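Local coordinates for ApeI dehydratase-like domain-containing protein (Pectobacterium atrosepticum, PDB 3ESI) that is of unknown function but belongs to the ApeI-like family of hot-dog proteins and may act as a dehydratase on thioester-bound acyl chains, at residues Pro41-Val46 / Gln76-Gly81; Asp50-Tyr55 / Leu84-Ile89; Lys94-Phe99 / Lys116-Pro121. One frame throughout, in Å; residues are numbered along the deposited sequence.

Contact 1: residues Pro41-Val46 / Gln76-Gly81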
# COMPACT_ATOMS: atom_id res chain seq x y z
N PRO A 41 3.57 -7.09 6.53
CA PRO A 41 2.55 -6.67 7.48
C PRO A 41 2.94 -5.65 8.54
O PRO A 41 3.98 -5.76 9.21
CB PRO A 41 2.08 -7.99 8.08
CG PRO A 41 3.34 -8.80 8.11
CD PRO A 41 3.96 -8.49 6.75
N LEU A 42 2.10 -4.63 8.65
CA LEU A 42 2.24 -3.58 9.64
C LEU A 42 0.87 -2.92 9.77
O LEU A 42 0.09 -2.91 8.82
CB LEU A 42 3.30 -2.55 9.27
CG LEU A 42 3.10 -1.60 8.10
CD1 LEU A 42 3.81 -0.26 8.41
CD2 LEU A 42 3.65 -2.24 6.82
N LEU A 43 0.57 -2.39 10.95
CA LEU A 43 -0.71 -1.76 11.19
C LEU A 43 -0.85 -0.45 10.41
O LEU A 43 -0.26 0.58 10.79
CB LEU A 43 -0.86 -1.49 12.68
CG LEU A 43 -2.30 -1.34 13.14
CD1 LEU A 43 -3.01 -2.66 12.91
CD2 LEU A 43 -2.33 -0.93 14.61
N PRO A 44 -1.64 -0.45 9.32
CA PRO A 44 -1.82 0.76 8.52
C PRO A 44 -2.49 1.91 9.27
O PRO A 44 -3.11 1.72 10.32
CB PRO A 44 -2.65 0.28 7.34
CG PRO A 44 -3.46 -0.84 7.93
CD PRO A 44 -2.45 -1.56 8.79
N GLY A 45 -2.35 3.11 8.70
CA GLY A 45 -2.93 4.30 9.29
C GLY A 45 -4.44 4.25 9.45
O GLY A 45 -4.96 4.77 10.44
N VAL A 46 -5.16 3.63 8.53
CA VAL A 46 -6.62 3.59 8.69
C VAL A 46 -7.01 2.86 9.95
O VAL A 46 -7.92 3.27 10.66
CB VAL A 46 -7.35 2.95 7.48
CG1 VAL A 46 -7.03 3.74 6.22
CG2 VAL A 46 -6.96 1.48 7.32
N GLN A 76 7.06 4.98 14.08
CA GLN A 76 7.52 3.60 14.11
C GLN A 76 6.42 2.66 13.67
O GLN A 76 5.27 2.79 14.10
CB GLN A 76 7.97 3.23 15.52
CG GLN A 76 9.17 2.31 15.56
CD GLN A 76 10.48 3.05 15.30
OE1 GLN A 76 11.41 2.50 14.71
NE2 GLN A 76 10.55 4.30 15.75
N PRO A 77 6.74 1.71 12.78
CA PRO A 77 5.72 0.77 12.32
C PRO A 77 5.31 -0.16 13.46
O PRO A 77 6.11 -0.47 14.35
CB PRO A 77 6.43 0.01 11.20
CG PRO A 77 7.45 0.99 10.71
CD PRO A 77 7.97 1.57 12.00
N ILE A 78 4.05 -0.59 13.44
CA ILE A 78 3.52 -1.48 14.46
C ILE A 78 3.36 -2.85 13.82
O ILE A 78 2.56 -3.04 12.91
CB ILE A 78 2.17 -0.96 14.95
CG1 ILE A 78 2.36 0.43 15.58
CG2 ILE A 78 1.56 -1.92 15.95
CD1 ILE A 78 1.10 1.11 16.07
N LEU A 79 4.15 -3.82 14.29
CA LEU A 79 4.10 -5.17 13.74
C LEU A 79 3.10 -6.07 14.44
O LEU A 79 2.65 -5.77 15.54
CB LEU A 79 5.49 -5.82 13.82
CG LEU A 79 6.67 -4.98 13.32
CD1 LEU A 79 7.92 -5.86 13.28
CD2 LEU A 79 6.36 -4.42 11.94
N PRO A 80 2.74 -7.19 13.81
CA PRO A 80 1.79 -8.14 14.38
C PRO A 80 2.37 -8.72 15.67
O PRO A 80 3.56 -9.02 15.74
CB PRO A 80 1.67 -9.20 13.29
CG PRO A 80 1.94 -8.45 12.04
CD PRO A 80 3.11 -7.57 12.44
N GLY A 81 1.53 -8.86 16.70
CA GLY A 81 2.00 -9.41 17.97
C GLY A 81 2.58 -8.42 18.97
O GLY A 81 3.07 -8.84 20.01
O HOH W 1 2.55 0.71 11.67
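The carbonyl oxygen of Ile78 is gripped twice by the segment 41-46. Leu43 N donates the stronger bond, 2.9 Å to Ile78 O, with 163° at the hydrogen and the donor nitrogen lying in the plane of the carbonyl. Leu42 CA adds a weaker C-H contact to Ile78 O at 3.3 Å. The return link runs through a water, which accepts from Ile78 N at 2.7 Å and donates to Leu43 O at 2.9 Å. Two irregular segments thus imitate an antiparallel hydrogen-bonded pair with one of its two bonds replaced by a water bridge. Leu43 O also receives Gln48 NE2, so helix 45-59 helps to fix the same peptide group.

Apolar residues flank this polar centre. Leu43 points its CB at segment 76-81 and meets Ile78 CB at 3.8 Å, and its CG stands anti to the backbone N (chi1 -158°), which carries the branched end inward to Trp51. These two aliphatic residues suit a buried place. Leu42, by contrast, sets CD1 obliquely against Pro77 CB at 3.8 Å, and also packs on Leu42 of the second subunit. At the far end the rings of Pro41 and Pro80 cross at about a right angle, CB to CG 4.0 Å, and both lean on Phe33. Pro41, Pro77 and Pro80 suit places where the contact asks for no backbone donor, and their rings offer compact apolar surfaces.

Pro44 follows as the N-cap residue, and Gly45 opens the helix. The Pro-Leu-Leu-Pro-Gly run, beside the interface where Leu42 meets its second-subunit copy, recalls the proline-rich loop of FabA and FabZ: as in those hot-dog dehydratases, the loop leads into the central helix.

Contact 2: residues Asp50-Tyr55 / Leu84-Ile89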
# COMPACT_ATOMS: atom_id res chain seq x y z
N ASP A 50 -8.93 4.35 13.09
CA ASP A 50 -10.16 3.68 13.44
C ASP A 50 -10.20 3.31 14.91
O ASP A 50 -11.17 3.62 15.60
CB ASP A 50 -10.34 2.42 12.58
CG ASP A 50 -11.58 1.64 12.94
OD1 ASP A 50 -12.66 2.24 13.02
OD2 ASP A 50 -11.49 0.42 13.14
N TRP A 51 -9.16 2.64 15.40
CA TRP A 51 -9.09 2.26 16.80
C TRP A 51 -9.16 3.50 17.68
O TRP A 51 -9.86 3.51 18.71
CB TRP A 51 -7.80 1.50 17.11
CG TRP A 51 -7.68 0.20 16.41
CD1 TRP A 51 -8.60 -0.36 15.58
CD2 TRP A 51 -6.59 -0.72 16.47
NE1 TRP A 51 -8.15 -1.58 15.13
CE2 TRP A 51 -6.91 -1.82 15.66
CE3 TRP A 51 -5.35 -0.72 17.15
CZ2 TRP A 51 -6.06 -2.92 15.50
CZ3 TRP A 51 -4.51 -1.80 16.99
CH2 TRP A 51 -4.86 -2.89 16.17
N VAL A 52 -8.45 4.56 17.29
CA VAL A 52 -8.48 5.80 18.06
C VAL A 52 -9.92 6.31 18.16
O VAL A 52 -10.40 6.65 19.24
CB VAL A 52 -7.58 6.89 17.42
CG1 VAL A 52 -7.86 8.23 18.06
CG2 VAL A 52 -6.10 6.54 17.62
N MET A 53 -10.62 6.33 17.03
CA MET A 53 -11.99 6.81 17.00
C MET A 53 -12.98 5.94 17.78
O MET A 53 -13.88 6.47 18.42
CB MET A 53 -12.45 6.97 15.54
CG MET A 53 -11.90 8.23 14.84
SD MET A 53 -12.24 9.83 15.68
CE MET A 53 -10.75 10.16 16.19
N HIS A 54 -12.83 4.63 17.74
CA HIS A 54 -13.74 3.75 18.48
C HIS A 54 -13.64 3.97 20.00
O HIS A 54 -14.65 4.11 20.68
CB HIS A 54 -13.45 2.29 18.11
CG HIS A 54 -14.20 1.29 18.93
ND1 HIS A 54 -13.70 0.74 20.08
CD2 HIS A 54 -15.42 0.72 18.74
CE1 HIS A 54 -14.56 -0.13 20.57
NE2 HIS A 54 -15.61 -0.16 19.77
N TYR A 55 -12.42 4.02 20.52
CA TYR A 55 -12.24 4.23 21.94
C TYR A 55 -12.56 5.66 22.36
O TYR A 55 -13.18 5.88 23.40
CB TYR A 55 -10.80 3.87 22.36
CG TYR A 55 -10.56 2.38 22.32
CD1 TYR A 55 -11.36 1.52 23.07
CD2 TYR A 55 -9.58 1.83 21.50
CE1 TYR A 55 -11.19 0.14 23.00
CE2 TYR A 55 -9.40 0.44 21.42
CZ TYR A 55 -10.22 -0.40 22.18
OH TYR A 55 -10.09 -1.77 22.11
N LEU A 84 0.77 -2.50 22.85
CA LEU A 84 0.74 -1.05 22.73
C LEU A 84 0.05 -0.31 23.86
O LEU A 84 -0.92 -0.80 24.45
CB LEU A 84 0.03 -0.62 21.44
CG LEU A 84 0.41 -1.20 20.08
CD1 LEU A 84 -0.56 -0.67 19.01
CD2 LEU A 84 1.85 -0.83 19.74
N ARG A 85 0.54 0.89 24.15
CA ARG A 85 -0.10 1.75 25.13
C ARG A 85 -0.77 2.83 24.26
O ARG A 85 -0.14 3.40 23.37
CB ARG A 85 0.92 2.40 26.08
CG ARG A 85 0.25 3.14 27.24
CD ARG A 85 1.14 4.21 27.88
NE ARG A 85 2.43 3.70 28.36
CZ ARG A 85 2.58 2.80 29.33
NH1 ARG A 85 1.53 2.28 29.96
NH2 ARG A 85 3.80 2.41 29.68
N LEU A 86 -2.05 3.07 24.49
CA LEU A 86 -2.78 4.08 23.75
C LEU A 86 -3.27 5.13 24.73
O LEU A 86 -4.04 4.82 25.65
CB LEU A 86 -3.98 3.46 23.03
CG LEU A 86 -4.89 4.51 22.38
CD1 LEU A 86 -4.09 5.25 21.31
CD2 LEU A 86 -6.13 3.88 21.75
N VAL A 87 -2.83 6.37 24.55
CA VAL A 87 -3.27 7.47 25.40
C VAL A 87 -4.14 8.42 24.57
O VAL A 87 -3.71 8.91 23.52
CB VAL A 87 -2.06 8.27 25.97
CG1 VAL A 87 -2.56 9.41 26.86
CG2 VAL A 87 -1.15 7.36 26.78
N LEU A 88 -5.36 8.67 25.05
CA LEU A 88 -6.32 9.57 24.41
C LEU A 88 -6.64 10.73 25.35
O LEU A 88 -7.04 10.50 26.50
CB LEU A 88 -7.63 8.84 24.11
CG LEU A 88 -7.84 8.00 22.85
CD1 LEU A 88 -6.59 7.23 22.52
CD2 LEU A 88 -9.02 7.07 23.08
N ILE A 89 -6.50 11.96 24.85
CA ILE A 89 -6.81 13.16 25.64
C ILE A 89 -7.84 13.99 24.88
O ILE A 89 -7.60 14.40 23.74
CB ILE A 89 -5.55 14.02 25.87
CG1 ILE A 89 -4.50 13.23 26.65
CG2 ILE A 89 -5.93 15.29 26.62
CD1 ILE A 89 -3.13 13.89 26.69
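Tyr55 and Leu88 make the closest approach of helix to strand, and it is purely apolar: Leu88 CD2 comes to 3.7 Å from Tyr55 CB. The same methyl lies 3.9 Å from Tyr55 C and 4.1 Å from Val52 O, so that it touches residues three apart, on one side of the helix. Leu88 CG sits anti to the carbonyl carbon (chi1 -85°), which sends the branched end across to the helix.

The aromatic contact falls two residues back along the strand. Leu86 CD2 meets the Tyr55 ring obliquely, 4.0 Å from its CD2. One face of that ring is met by ND1 of the preceding His54, offset toward the rim. A looser aliphatic touch joins Val52 CG2 to Leu86 CD1 at 4.4 Å; a short beta-branched residue fits a helix face lying close to the sheet.

No hydrogen bond crosses the contact. Leu84, Leu86 and Leu88, alternating along the strand, all point to the helix, whereas Arg85 turns the other way and forms salt bridges with Glu21 and Glu109.

The axes of helix segment 50-55 and strand segment 84-89 approach to 9.9 Å, their N-to-C directions 55° apart. Strand 83-91 runs between strands 17-25 and 96-105, so Tyr55 also reaches Leu22 and Val52 reaches Tyr101, while Met53, on another side of helix 45-59, packs on Ile117 and Leu119 of strand 108-121.

Contact 3: residues Lys94-Phe99 / Lys116-Pro121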
# COMPACT_ATOMS: atom_id res chain seq x y z
N LYS A 94 -11.69 23.09 22.82
CA LYS A 94 -11.12 23.25 21.48
C LYS A 94 -11.61 22.15 20.54
O LYS A 94 -11.25 22.12 19.36
CB LYS A 94 -9.59 23.20 21.54
CG LYS A 94 -8.97 24.13 22.56
CD LYS A 94 -7.50 23.80 22.73
CE LYS A 94 -6.88 24.56 23.89
NZ LYS A 94 -5.51 24.07 24.18
N GLN A 95 -12.43 21.24 21.07
CA GLN A 95 -12.94 20.14 20.28
C GLN A 95 -11.79 19.35 19.61
O GLN A 95 -11.90 18.90 18.47
CB GLN A 95 -13.90 20.67 19.22
CG GLN A 95 -15.18 21.25 19.80
CD GLN A 95 -16.15 21.71 18.73
OE1 GLN A 95 -17.33 21.94 19.00
NE2 GLN A 95 -15.65 21.87 17.51
N SER A 96 -10.69 19.20 20.35
CA SER A 96 -9.52 18.48 19.86
C SER A 96 -9.23 17.20 20.63
O SER A 96 -9.20 17.18 21.86
CB SER A 96 -8.28 19.38 19.91
OG SER A 96 -8.29 20.30 18.84
N LEU A 97 -9.00 16.13 19.88
CA LEU A 97 -8.70 14.84 20.45
C LEU A 97 -7.26 14.55 20.12
O LEU A 97 -6.87 14.52 18.95
CB LEU A 97 -9.62 13.78 19.84
CG LEU A 97 -9.51 12.32 20.29
CD1 LEU A 97 -8.21 11.73 19.79
CD2 LEU A 97 -9.60 12.22 21.80
N THR A 98 -6.46 14.36 21.16
CA THR A 98 -5.05 14.06 21.00
C THR A 98 -4.82 12.58 21.34
O THR A 98 -5.35 12.07 22.32
CB THR A 98 -4.20 14.96 21.91
OG1 THR A 98 -4.04 16.23 21.27
CG2 THR A 98 -2.85 14.35 22.18
N PHE A 99 -4.05 11.89 20.51
CA PHE A 99 -3.78 10.48 20.76
C PHE A 99 -2.30 10.18 20.65
O PHE A 99 -1.55 10.92 20.02
CB PHE A 99 -4.55 9.62 19.76
CG PHE A 99 -4.01 9.65 18.37
CD1 PHE A 99 -2.90 8.88 18.03
CD2 PHE A 99 -4.60 10.46 17.40
CE1 PHE A 99 -2.39 8.91 16.72
CE2 PHE A 99 -4.10 10.49 16.10
CZ PHE A 99 -2.99 9.71 15.75
N LYS A 116 -3.40 14.83 16.20
CA LYS A 116 -4.52 15.61 16.71
C LYS A 116 -5.66 15.51 15.71
O LYS A 116 -5.47 15.67 14.51
CB LYS A 116 -4.13 17.07 16.92
CG LYS A 116 -5.31 17.97 17.28
CD LYS A 116 -4.89 19.22 18.07
CE LYS A 116 -3.81 20.00 17.35
NZ LYS A 116 -3.44 21.23 18.11
N ILE A 117 -6.85 15.24 16.22
CA ILE A 117 -8.02 15.09 15.38
C ILE A 117 -9.10 16.06 15.86
O ILE A 117 -9.23 16.32 17.06
CB ILE A 117 -8.54 13.65 15.48
CG1 ILE A 117 -7.46 12.70 14.96
CG2 ILE A 117 -9.84 13.49 14.71
CD1 ILE A 117 -7.79 11.25 15.18
N LYS A 118 -9.85 16.63 14.91
CA LYS A 118 -10.92 17.55 15.26
C LYS A 118 -12.20 16.73 15.20
O LYS A 118 -12.36 15.93 14.27
CB LYS A 118 -11.00 18.70 14.25
CG LYS A 118 -9.72 19.54 14.10
CD LYS A 118 -9.42 20.39 15.33
CE LYS A 118 -10.50 21.43 15.59
NZ LYS A 118 -10.19 22.24 16.80
N LEU A 119 -13.08 16.90 16.18
CA LEU A 119 -14.35 16.18 16.20
C LEU A 119 -15.50 17.19 16.18
O LEU A 119 -15.29 18.38 16.43
CB LEU A 119 -14.47 15.31 17.46
CG LEU A 119 -13.37 14.28 17.79
CD1 LEU A 119 -13.82 13.46 19.00
CD2 LEU A 119 -13.09 13.37 16.59
N THR A 120 -16.71 16.74 15.86
CA THR A 120 -17.86 17.63 15.81
C THR A 120 -19.09 16.98 16.44
O THR A 120 -19.24 15.76 16.41
CB THR A 120 -18.25 18.01 14.35
OG1 THR A 120 -17.09 18.42 13.63
CG2 THR A 120 -19.26 19.16 14.33
N PRO A 121 -19.99 17.79 17.02
CA PRO A 121 -21.19 17.23 17.63
C PRO A 121 -21.94 16.39 16.60
O PRO A 121 -21.92 16.71 15.41
CB PRO A 121 -21.96 18.47 18.04
CG PRO A 121 -20.87 19.41 18.42
CD PRO A 121 -19.87 19.23 17.32
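Leu97 and Ile117 hold the firm centre of the contact as an antiparallel hydrogen-bonded pair: Leu97 N donates to Ile117 O at 2.8 Å with 176° at the hydrogen, and Ile117 N returns a bond of the same length to Leu97 O. Their side chains share the face turned to helix 45-59. There Ile117 CD1 lies 3.9 Å from CE2 of the Phe99 ring, which it meets obliquely, and Leu119 CD1 stands 4.3 Å from Leu97 CB. Branched aliphatics and an aromatic suit this buried face.

Both strands belong to the hairpin of strands 96-105 and 108-121. At the start of strand 96-105, Gln95 and Ser96 form a G1 beta bulge against strand 83-91, Gln95 having positive phi (54°).

Ser96, Thr98, Lys116 and Lys118 line the other, partly exposed face, where packing is looser. Lys118 curls, bent at chi2 and chi3, and its NZ reaches Lys94 O at 2.8 Å, with a weak bond to Ser96 OG at 3.4 Å; a long flexible amine can thus tie down the turn carbonyl. At the bulge itself, Leu119 N bonds to Gln95 O, at a longer 3.3 Å, and the extended Gln95 side chain crosses Pro121 at about a right angle.

Helix 45-59 and the sheet tie the three contacts together. Contact 1 lies at the start of the helix and contact 2 on its middle turns, their centres 14 Å apart; they meet where Ile78 CD1 comes to 3.8 Å from Leu84 CD1. Contacts 2 and 3 are 12 Å apart between centres and share the sheet: Ile89 N probably bonds to Thr98 O at 2.8 Å, and Ile89 O lies 3.5 Å from Leu97 CD2. Contacts 1 and 3, with centres 23 Å apart, lie on opposite sides of the chain's centre and do not touch. By analogy with FabZ-like dehydratases, the loop of contact 1 may lie close to any active site; none is established here.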